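Local coordinates for protein putative tryptophan halogenase (Xanthomonas campestris pv. campestris, PDB 6Y1W) that probably halogenates an aromatic substrate as a flavin-dependent halogenase, drawing on a bound FAD cofactor, and is captured here without its flavin, at residues A[27-32]-A[183-188]; A[149-154]-A[493-498]; A[400-405]-A[409-414]. All coordinates share one frame; numbering follows the deposited sequence.

Contact 1 (A[27-32]-A[183-188])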
loop_
_atom_site.group_PDB
_atom_site.type_symbol
_atom_site.label_atom_id
_atom_site.label_comp_id
_atom_site.label_asym_id
_atom_site.label_seq_id
_atom_site.Cartn_x
_atom_site.Cartn_y
_atom_site.Cartn_z
ATOM N N ALA A 27 -6.250 16.623 20.434
ATOM C CA ALA A 27 -6.931 16.523 19.139
ATOM C C ALA A 27 -7.145 17.895 18.527
ATOM O O ALA A 27 -6.870 18.112 17.340
ATOM C CB ALA A 27 -8.269 15.795 19.289
ATOM N N GLY A 28 -7.660 18.823 19.325
ATOM C CA GLY A 28 -8.007 20.133 18.792
ATOM C C GLY A 28 -6.773 20.905 18.365
ATOM O O GLY A 28 -6.765 21.532 17.282
ATOM N N TRP A 29 -5.719 20.871 19.197
ATOM C CA TRP A 29 -4.562 21.699 18.857
ATOM C C TRP A 29 -3.666 21.026 17.834
ATOM O O TRP A 29 -2.964 21.722 17.096
ATOM C CB TRP A 29 -3.790 22.113 20.130
ATOM C CG TRP A 29 -4.566 23.155 20.925
ATOM C CD1 TRP A 29 -5.159 22.986 22.145
ATOM C CD2 TRP A 29 -4.872 24.497 20.516
ATOM N NE1 TRP A 29 -5.787 24.147 22.526
ATOM C CE2 TRP A 29 -5.638 25.084 21.536
ATOM C CE3 TRP A 29 -4.567 25.250 19.382
ATOM C CZ2 TRP A 29 -6.114 26.400 21.458
ATOM C CZ3 TRP A 29 -5.032 26.541 19.298
ATOM C CH2 TRP A 29 -5.807 27.110 20.333
ATOM N N MET A 30 -3.642 19.692 17.743
ATOM C CA MET A 30 -2.974 19.090 16.590
ATOM C C MET A 30 -3.683 19.491 15.302
ATOM O O MET A 30 -3.033 19.757 14.285
ATOM C CB MET A 30 -2.919 17.559 16.706
ATOM C CG MET A 30 -1.901 17.002 17.646
ATOM S SD MET A 30 -1.939 15.190 17.836
ATOM C CE MET A 30 -1.340 14.685 16.219
ATOM N N ALA A 31 -5.014 19.520 15.314
ATOM C CA ALA A 31 -5.752 19.907 14.110
ATOM C C ALA A 31 -5.515 21.374 13.785
ATOM O O ALA A 31 -5.269 21.738 12.627
ATOM C CB ALA A 31 -7.248 19.634 14.318
ATOM N N ALA A 32 -5.595 22.234 14.806
ATOM C CA ALA A 32 -5.370 23.656 14.581
ATOM C C ALA A 32 -3.978 23.901 14.045
ATOM O O ALA A 32 -3.782 24.767 13.190
ATOM C CB ALA A 32 -5.554 24.437 15.880
ATOM N N VAL A 183 -4.596 31.271 14.388
ATOM C CA VAL A 183 -5.793 30.631 14.938
ATOM C C VAL A 183 -6.345 31.508 16.049
ATOM O O VAL A 183 -5.595 32.006 16.905
ATOM C CB VAL A 183 -5.464 29.226 15.474
ATOM C CG1 VAL A 183 -6.680 28.616 16.201
ATOM C CG2 VAL A 183 -5.059 28.319 14.319
ATOM N N GLN A 184 -7.659 31.723 16.027
ATOM C CA GLN A 184 -8.346 32.508 17.036
ATOM C C GLN A 184 -8.875 31.556 18.102
ATOM O O GLN A 184 -9.699 30.694 17.790
ATOM C CB GLN A 184 -9.507 33.280 16.409
ATOM C CG GLN A 184 -10.353 34.018 17.450
ATOM C CD GLN A 184 -11.542 34.764 16.847
ATOM O OE1 GLN A 184 -12.186 35.562 17.530
ATOM N NE2 GLN A 184 -11.844 34.498 15.570
ATOM N N ARG A 185 -8.424 31.718 19.347
ATOM C CA ARG A 185 -8.893 30.880 20.444
ATOM C C ARG A 185 -10.023 31.602 21.169
ATOM O O ARG A 185 -9.907 32.796 21.462
ATOM C CB ARG A 185 -7.761 30.557 21.415
ATOM C CG ARG A 185 -8.202 29.666 22.562
ATOM C CD ARG A 185 -7.052 29.460 23.527
ATOM N NE ARG A 185 -7.419 28.629 24.668
ATOM C CZ ARG A 185 -7.762 29.078 25.872
ATOM N NH1 ARG A 185 -7.818 30.388 26.121
ATOM N NH2 ARG A 185 -8.062 28.209 26.828
ATOM N N ILE A 186 -11.134 30.900 21.394
ATOM C CA ILE A 186 -12.254 31.419 22.181
ATOM C C ILE A 186 -12.446 30.484 23.374
ATOM O O ILE A 186 -12.657 29.277 23.194
ATOM C CB ILE A 186 -13.544 31.529 21.350
ATOM C CG1 ILE A 186 -13.329 32.421 20.118
ATOM C CG2 ILE A 186 -14.711 32.048 22.209
ATOM C CD1 ILE A 186 -14.569 32.603 19.270
ATOM N N GLU A 187 -12.302 31.018 24.592
ATOM C CA GLU A 187 -12.453 30.218 25.803
ATOM C C GLU A 187 -13.927 30.180 26.175
ATOM O O GLU A 187 -14.614 31.209 26.122
ATOM C CB GLU A 187 -11.639 30.788 26.967
ATOM C CG GLU A 187 -11.480 29.823 28.164
ATOM C CD GLU A 187 -12.734 29.695 29.035
ATOM O OE1 GLU A 187 -13.493 30.685 29.144
ATOM O OE2 GLU A 187 -12.960 28.600 29.616
ATOM N N GLY A 188 -14.435 29.000 26.474
ATOM C CA GLY A 188 -15.818 28.928 26.894
ATOM C C GLY A 188 -16.414 27.556 26.696
ATOM O O GLY A 188 -15.764 26.617 26.234
#

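Contact 2 (A[149-154]-A[493-498])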
loop_
_atom_site.group_PDB
_atom_site.type_symbol
_atom_site.label_atom_id
_atom_site.label_comp_id
_atom_site.label_asym_id
_atom_site.label_seq_id
_atom_site.Cartn_x
_atom_site.Cartn_y
_atom_site.Cartn_z
ATOM N N GLY A 149 18.961 0.160 26.977
ATOM C CA GLY A 149 18.711 1.538 27.399
ATOM C C GLY A 149 19.564 2.576 26.702
ATOM O O GLY A 149 20.006 3.556 27.338
ATOM N N ARG A 150 19.798 2.396 25.410
ATOM C CA ARG A 150 20.656 3.263 24.609
ATOM C C ARG A 150 19.871 3.926 23.483
ATOM O O ARG A 150 18.912 3.352 22.946
ATOM C CB ARG A 150 21.815 2.449 24.006
ATOM C CG ARG A 150 22.718 1.831 25.056
ATOM C CD ARG A 150 23.903 1.155 24.407
ATOM N NE ARG A 150 24.821 0.616 25.407
ATOM C CZ ARG A 150 25.852 1.278 25.920
ATOM N NH1 ARG A 150 26.111 2.522 25.539
ATOM N NH2 ARG A 150 26.623 0.689 26.830
ATOM N N PHE A 151 20.287 5.144 23.102
ATOM C CA PHE A 151 19.648 5.824 21.978
ATOM C C PHE A 151 20.553 6.923 21.453
ATOM O O PHE A 151 21.085 7.722 22.242
ATOM C CB PHE A 151 18.288 6.466 22.334
ATOM C CG PHE A 151 17.640 7.128 21.140
ATOM C CD1 PHE A 151 16.871 6.370 20.263
ATOM C CD2 PHE A 151 17.902 8.460 20.819
ATOM C CE1 PHE A 151 16.338 6.943 19.127
ATOM C CE2 PHE A 151 17.382 9.042 19.673
ATOM C CZ PHE A 151 16.600 8.265 18.812
ATOM N N ALA A 152 20.654 7.000 20.127
ATOM C CA ALA A 152 21.019 8.222 19.403
ATOM C C ALA A 152 20.487 8.082 17.981
ATOM O O ALA A 152 20.166 6.983 17.550
ATOM C CB ALA A 152 22.548 8.441 19.424
ATOM N N HIS A 153 20.365 9.206 17.253
ATOM C CA HIS A 153 19.980 9.101 15.848
ATOM C C HIS A 153 21.105 8.452 15.054
ATOM O O HIS A 153 22.283 8.634 15.357
ATOM C CB HIS A 153 19.691 10.467 15.210
ATOM C CG HIS A 153 18.672 11.274 15.937
ATOM N ND1 HIS A 153 19.003 12.128 16.965
ATOM C CD2 HIS A 153 17.332 11.353 15.794
ATOM C CE1 HIS A 153 17.908 12.713 17.418
ATOM N NE2 HIS A 153 16.876 12.251 16.732
ATOM N N LEU A 154 20.728 7.722 14.016
ATOM C CA LEU A 154 21.731 7.175 13.107
ATOM C C LEU A 154 21.559 7.748 11.710
ATOM O O LEU A 154 20.453 8.143 11.332
ATOM C CB LEU A 154 21.641 5.645 13.052
ATOM C CG LEU A 154 22.211 4.937 14.280
ATOM C CD1 LEU A 154 21.943 3.420 14.229
ATOM C CD2 LEU A 154 23.712 5.243 14.373
ATOM N N ALA A 493 19.967 8.583 28.869
ATOM C CA ALA A 493 20.025 9.789 29.687
ATOM C C ALA A 493 21.120 10.724 29.209
ATOM O O ALA A 493 20.941 11.943 29.223
ATOM C CB ALA A 493 20.271 9.422 31.150
ATOM N N GLU A 494 22.262 10.171 28.782
ATOM C CA GLU A 494 23.324 11.030 28.273
ATOM C C GLU A 494 22.900 11.712 26.982
ATOM O O GLU A 494 23.168 12.905 26.774
ATOM C CB GLU A 494 24.600 10.214 28.063
ATOM C CG GLU A 494 25.363 10.029 29.353
ATOM C CD GLU A 494 26.488 9.032 29.228
ATOM O OE1 GLU A 494 26.796 8.368 30.250
ATOM O OE2 GLU A 494 27.064 8.932 28.115
ATOM N N PHE A 495 22.208 10.984 26.107
ATOM C CA PHE A 495 21.758 11.603 24.879
ATOM C C PHE A 495 20.726 12.695 25.157
ATOM O O PHE A 495 20.803 13.782 24.584
ATOM C CB PHE A 495 21.200 10.540 23.917
ATOM C CG PHE A 495 20.966 11.091 22.558
ATOM C CD1 PHE A 495 22.046 11.311 21.692
ATOM C CD2 PHE A 495 19.700 11.471 22.158
ATOM C CE1 PHE A 495 21.836 11.884 20.432
ATOM C CE2 PHE A 495 19.488 12.045 20.915
ATOM C CZ PHE A 495 20.558 12.255 20.039
ATOM N N LEU A 496 19.763 12.429 26.051
ATOM C CA LEU A 496 18.761 13.441 26.380
ATOM C C LEU A 496 19.409 14.716 26.920
ATOM O O LEU A 496 19.040 15.827 26.538
ATOM C CB LEU A 496 17.779 12.889 27.406
ATOM C CG LEU A 496 16.926 11.693 26.930
ATOM C CD1 LEU A 496 16.244 11.065 28.133
ATOM C CD2 LEU A 496 15.854 12.246 25.944
ATOM N N ARG A 497 20.346 14.550 27.847
ATOM C CA ARG A 497 20.988 15.713 28.454
ATOM C C ARG A 497 21.651 16.597 27.406
ATOM O O ARG A 497 21.681 17.828 27.557
ATOM C CB ARG A 497 22.027 15.254 29.462
ATOM C CG ARG A 497 21.466 15.098 30.862
ATOM C CD ARG A 497 22.585 14.990 31.890
ATOM N NE ARG A 497 23.227 13.679 31.858
ATOM C CZ ARG A 497 22.779 12.618 32.522
ATOM N NH1 ARG A 497 21.677 12.725 33.261
ATOM N NH2 ARG A 497 23.428 11.459 32.445
ATOM N N ARG A 498 22.220 15.991 26.358
ATOM C CA ARG A 498 22.888 16.776 25.319
ATOM C C ARG A 498 21.952 17.267 24.224
ATOM O O ARG A 498 22.214 18.317 23.617
ATOM C CB ARG A 498 24.006 15.956 24.652
ATOM C CG ARG A 498 24.963 15.284 25.610
ATOM C CD ARG A 498 26.201 14.739 24.884
ATOM N NE ARG A 498 25.881 13.737 23.864
ATOM C CZ ARG A 498 26.367 12.495 23.856
ATOM N NH1 ARG A 498 26.027 11.649 22.889
ATOM N NH2 ARG A 498 27.195 12.095 24.817
#

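Contact 3 (A[400-405]-A[409-414]). With BUD ((2S,3S)-butane-2,3-diol), chain J.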
loop_
_atom_site.group_PDB
_atom_site.type_symbol
_atom_site.label_atom_id
_atom_site.label_comp_id
_atom_site.label_asym_id
_atom_site.label_seq_id
_atom_site.Cartn_x
_atom_site.Cartn_y
_atom_site.Cartn_z
ATOM N N ASP A 400 -1.130 -18.251 25.696
ATOM C CA ASP A 400 -1.170 -19.553 26.366
ATOM C C ASP A 400 -1.925 -19.504 27.688
ATOM O O ASP A 400 -2.191 -20.567 28.284
ATOM C CB ASP A 400 0.242 -20.080 26.647
ATOM C CG ASP A 400 1.044 -20.358 25.391
ATOM O OD1 ASP A 400 0.470 -20.490 24.285
ATOM O OD2 ASP A 400 2.270 -20.463 25.538
ATOM N N ARG A 401 -2.282 -18.318 28.153
ATOM C CA ARG A 401 -2.848 -18.175 29.487
ATOM C C ARG A 401 -4.241 -18.780 29.569
ATOM O O ARG A 401 -5.114 -18.475 28.749
ATOM C CB ARG A 401 -2.889 -16.705 29.882
ATOM C CG ARG A 401 -1.471 -16.118 30.021
ATOM C CD ARG A 401 -1.502 -14.719 30.674
ATOM N NE ARG A 401 -1.957 -14.727 32.069
ATOM C CZ ARG A 401 -1.796 -13.704 32.909
ATOM N NH1 ARG A 401 -1.177 -12.593 32.494
ATOM N NH2 ARG A 401 -2.279 -13.764 34.159
ATOM N N ARG A 402 -4.459 -19.592 30.614
ATOM C CA ARG A 402 -5.787 -20.079 30.974
ATOM C C ARG A 402 -6.012 -19.929 32.473
ATOM O O ARG A 402 -6.889 -20.596 33.054
ATOM C CB ARG A 402 -5.981 -21.544 30.547
ATOM C CG ARG A 402 -5.678 -21.810 29.078
ATOM C CD ARG A 402 -6.725 -21.203 28.144
ATOM N NE ARG A 402 -6.507 -21.642 26.772
ATOM C CZ ARG A 402 -5.703 -21.052 25.893
ATOM N NH1 ARG A 402 -5.582 -21.566 24.665
ATOM N NH2 ARG A 402 -5.023 -19.955 26.247
ATOM N N ASP A 403 -5.242 -19.054 33.106
ATOM C CA ASP A 403 -5.194 -19.021 34.565
ATOM C C ASP A 403 -6.275 -18.172 35.198
ATOM O O ASP A 403 -6.404 -18.209 36.421
ATOM C CB ASP A 403 -3.828 -18.535 35.065
ATOM C CG ASP A 403 -3.408 -17.178 34.455
ATOM O OD1 ASP A 403 -3.071 -17.171 33.256
ATOM O OD2 ASP A 403 -3.436 -16.139 35.168
ATOM N N THR A 404 -7.020 -17.357 34.426
ATOM C CA THR A 404 -8.173 -16.635 34.934
ATOM C C THR A 404 -9.287 -16.760 33.906
ATOM O O THR A 404 -9.042 -17.110 32.727
ATOM C CB THR A 404 -7.902 -15.133 35.187
ATOM O OG1 THR A 404 -7.739 -14.476 33.909
ATOM C CG2 THR A 404 -6.663 -14.927 36.041
ATOM N N ALA A 405 -10.526 -16.534 34.362
ATOM C CA ALA A 405 -11.660 -16.564 33.447
ATOM C C ALA A 405 -11.482 -15.533 32.332
ATOM O O ALA A 405 -11.826 -15.788 31.169
ATOM C CB ALA A 405 -12.959 -16.291 34.211
ATOM N N ASP A 409 -11.508 -16.551 28.456
ATOM C CA ASP A 409 -12.482 -15.943 27.544
ATOM C C ASP A 409 -11.775 -15.281 26.359
ATOM O O ASP A 409 -12.215 -15.411 25.208
ATOM C CB ASP A 409 -13.352 -14.909 28.264
ATOM C CG ASP A 409 -14.326 -15.538 29.268
ATOM O OD1 ASP A 409 -14.414 -16.794 29.364
ATOM O OD2 ASP A 409 -14.969 -14.760 29.977
ATOM N N CYS A 410 -10.650 -14.604 26.612
ATOM C CA CYS A 410 -9.912 -13.995 25.496
ATOM C C CYS A 410 -9.422 -15.053 24.517
ATOM O O CYS A 410 -9.437 -14.852 23.296
ATOM C CB CYS A 410 -8.699 -13.196 26.011
ATOM S SG CYS A 410 -9.039 -11.675 26.913
ATOM N N ALA A 411 -8.953 -16.190 25.038
ATOM C CA ALA A 411 -8.392 -17.220 24.174
ATOM C C ALA A 411 -9.468 -17.953 23.378
ATOM O O ALA A 411 -9.185 -18.469 22.287
ATOM C CB ALA A 411 -7.578 -18.203 25.026
ATOM N N SER A 412 -10.689 -18.016 23.904
ATOM C CA SER A 412 -11.738 -18.853 23.313
ATOM C C SER A 412 -12.766 -18.064 22.506
ATOM O O SER A 412 -13.560 -18.677 21.776
ATOM C CB SER A 412 -12.442 -19.647 24.431
ATOM O OG SER A 412 -13.288 -18.805 25.194
ATOM N N MET A 413 -12.741 -16.736 22.568
ATOM C CA MET A 413 -13.748 -15.912 21.895
ATOM C C MET A 413 -13.656 -16.067 20.379
ATOM O O MET A 413 -12.586 -16.336 19.819
ATOM C CB MET A 413 -13.553 -14.439 22.287
ATOM C CG MET A 413 -12.271 -13.847 21.758
ATOM S SD MET A 413 -12.109 -12.079 22.197
ATOM C CE MET A 413 -10.436 -11.794 21.702
ATOM N N GLU A 414 -14.784 -15.837 19.693
ATOM C CA GLU A 414 -14.725 -15.679 18.245
ATOM C C GLU A 414 -14.020 -14.366 17.898
ATOM O O GLU A 414 -14.057 -13.417 18.675
ATOM C CB GLU A 414 -16.131 -15.669 17.655
ATOM C CG GLU A 414 -16.906 -16.942 17.939
ATOM C CD GLU A 414 -16.214 -18.171 17.376
ATOM O OE1 GLU A 414 -15.929 -18.188 16.156
ATOM O OE2 GLU A 414 -15.942 -19.115 18.157
HETATM C C1 BUD J . 1.433 -12.511 38.583
HETATM O O1 BUD J . -0.959 -12.054 38.829
HETATM C C2 BUD J . 0.169 -11.869 38.009
HETATM O O2 BUD J . -1.461 -12.118 36.347
HETATM C C3 BUD J . -0.174 -12.534 36.685
HETATM C C4 BUD J . 0.772 -12.065 35.580
#

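Contact 1 (A[27-32]-A[183-188])
The helical turn at Ala-32 and Val-183, just before strand 184-195, come within 7.0 Å between their CA atoms; no hydrogen bond joins 27-32 to 183-188, and the contact is van der Waals, made mostly by side chains, with Ala-32 O also against Val-183 CG2. Trp-29 does most of the work with the far rim of its six-membered ring. Its CZ2 meets Arg-185 CD at 3.8 Å, the methylene lying at the edge of the indole and near its plane, while CH2 rests 4.1 Å from Arg-185 CB. With CG anti to the backbone N (chi1 -179°) and the chain extended on to NE, the aliphatic part of Arg-185 passes across the indole rim at about a right angle. The guanidinium stays only 23° from the indole plane and shows its edge to the ring. Both polar ends converge on one carboxylate oxygen: Glu-49 OE2 accepts from Trp-29 NE1 and forms a salt bridge with Arg-185 NE, while Arg-185 NH2 pairs with Asp-51. Val-183 divides its two methyls, CG1 lying 4.1 Å from Trp-29 CZ3 and CG2 4.2 Å from Ala-32 CB. Helix 25-39 carries Gly-28, the last glycine of a GxGxxG pattern consistent with a Rossmann-type dinucleotide fold, and Ala-27, predicted to bind FAD. Strand 184-195 pairs with parallel strand 44-49, whose Leu-47 also touches Trp-29, and helix 167-180 adds Arg-175 and Ser-178 beside the indole.

Contact 2 (A[149-154]-A[493-498])
Phe-495 meets three consecutive residues of the loop, and the backbones come closest at Ala-152, whose CA lies 6.5 Å from Phe-495 CA. Over one face of the phenyl ring sits Ala-152 CA, 4.0 Å from the ring centroid and 13° off the normal, a CH-pi contact; the alanine CB reaches Phe-495 CE1 at 3.7 Å. Phe-151 brings its edge toward the face of Phe-495 in an offset edge-to-face pair, planes at 71° and CD2 to CD2 3.8 Å. His-153 meets the distal end of the ring obliquely, its ND1 3.4 Å from Phe-495 CZ. Phe-495 reaches all three because its CG stands anti to the backbone N (chi1 -169°), carrying the ring out from helix 492-499 toward the loop. The carbonyl O of Phe-151 is covered by Phe-495, with CB 3.3 Å away, and finds no hydrogen-bond donor, probably at some polar cost. Phe-151, His-153 and Phe-495 thus form an aromatic cluster joining the loop after helix 141-148 to a helix near the end of the modelled chain. Within it, Phe-151 CE2 lies over the centre of one imidazole face, 4.3 Å above the plane. Farther out, Glu-77 accepts from His-153 NE2, which helps fix the imidazole's rotation, and Tyr-499 meets both His-153 and Phe-495. Phe-151 stacks on Phe-88, next to Lys-89, the predicted active-site lysine, whose side chain is about 8 Å from that of Phe-151.

Contact 3 (A[400-405]-A[409-414])
Across the contact the methyl of Ala-411, in the conformer described, lies over one face of the Arg-402 guanidinium, offset toward the rim, with NH2 its nearest atom. A bend at chi2 (-71°) folds the arginine back along the loop and over the helix. Among the hydrogen bonds, Asp-409 N gives to Ala-405 O at 2.8 Å, the i to i+4 bond of the first helical turn. Arg-402 NH2 also binds Arg-401 O at 2.9 Å; that oxygen lies in the guanidinium plane, yet the nitrogen stands above the carbonyl plane, and Thr-399 O is a second acceptor for NH2. Two acceptors thus pin the NH2 corner, so that the group covers Ala-411. The charged interaction is a side-on, bidentate salt bridge within the loop: Arg-401 NE reaches Asp-403 OD1 at 2.9 Å and NH2 reaches OD2 at 2.8 Å, both through syn lone pairs and nearly straight. For ligand contact, the same NH2 donates to O2 of a bound (2S,3S)-butane-2,3-diol at 2.9 Å, while NH1 binds His-96 O, so the guanidinium is fixed from several directions. Thr-404 OG1 caps Trp-407 N, making this the N-capped start of helix 405-412, where the incoming loop folds against the helix it precedes and lends Arg-401 to a butanediol site away from the predicted FAD and tryptophan sites.

Overall arrangement
The three contacts are well separated: centres of contacts 1 and 2 lie about 33 Å apart, those of 2 and 3 about 40 Å, and those of 1 and 3 about 44 Å, on opposite sides of the chain's centre. Along the sequence contacts 1 and 2 interlock, their segments alternating, whereas contact 3 follows contact 1 and is nested inside the long span closed by contact 2. Contact 1 belongs to the mixed eight-strand sheet and the helix that probably help bind FAD. Contact 2 ties helix 492-499 back beside the predicted active-site strand 87-89. Contact 3, local in sequence, borders strand 91-99 of the seven-strand sheet, so the three contacts sit in separate parts of the fold.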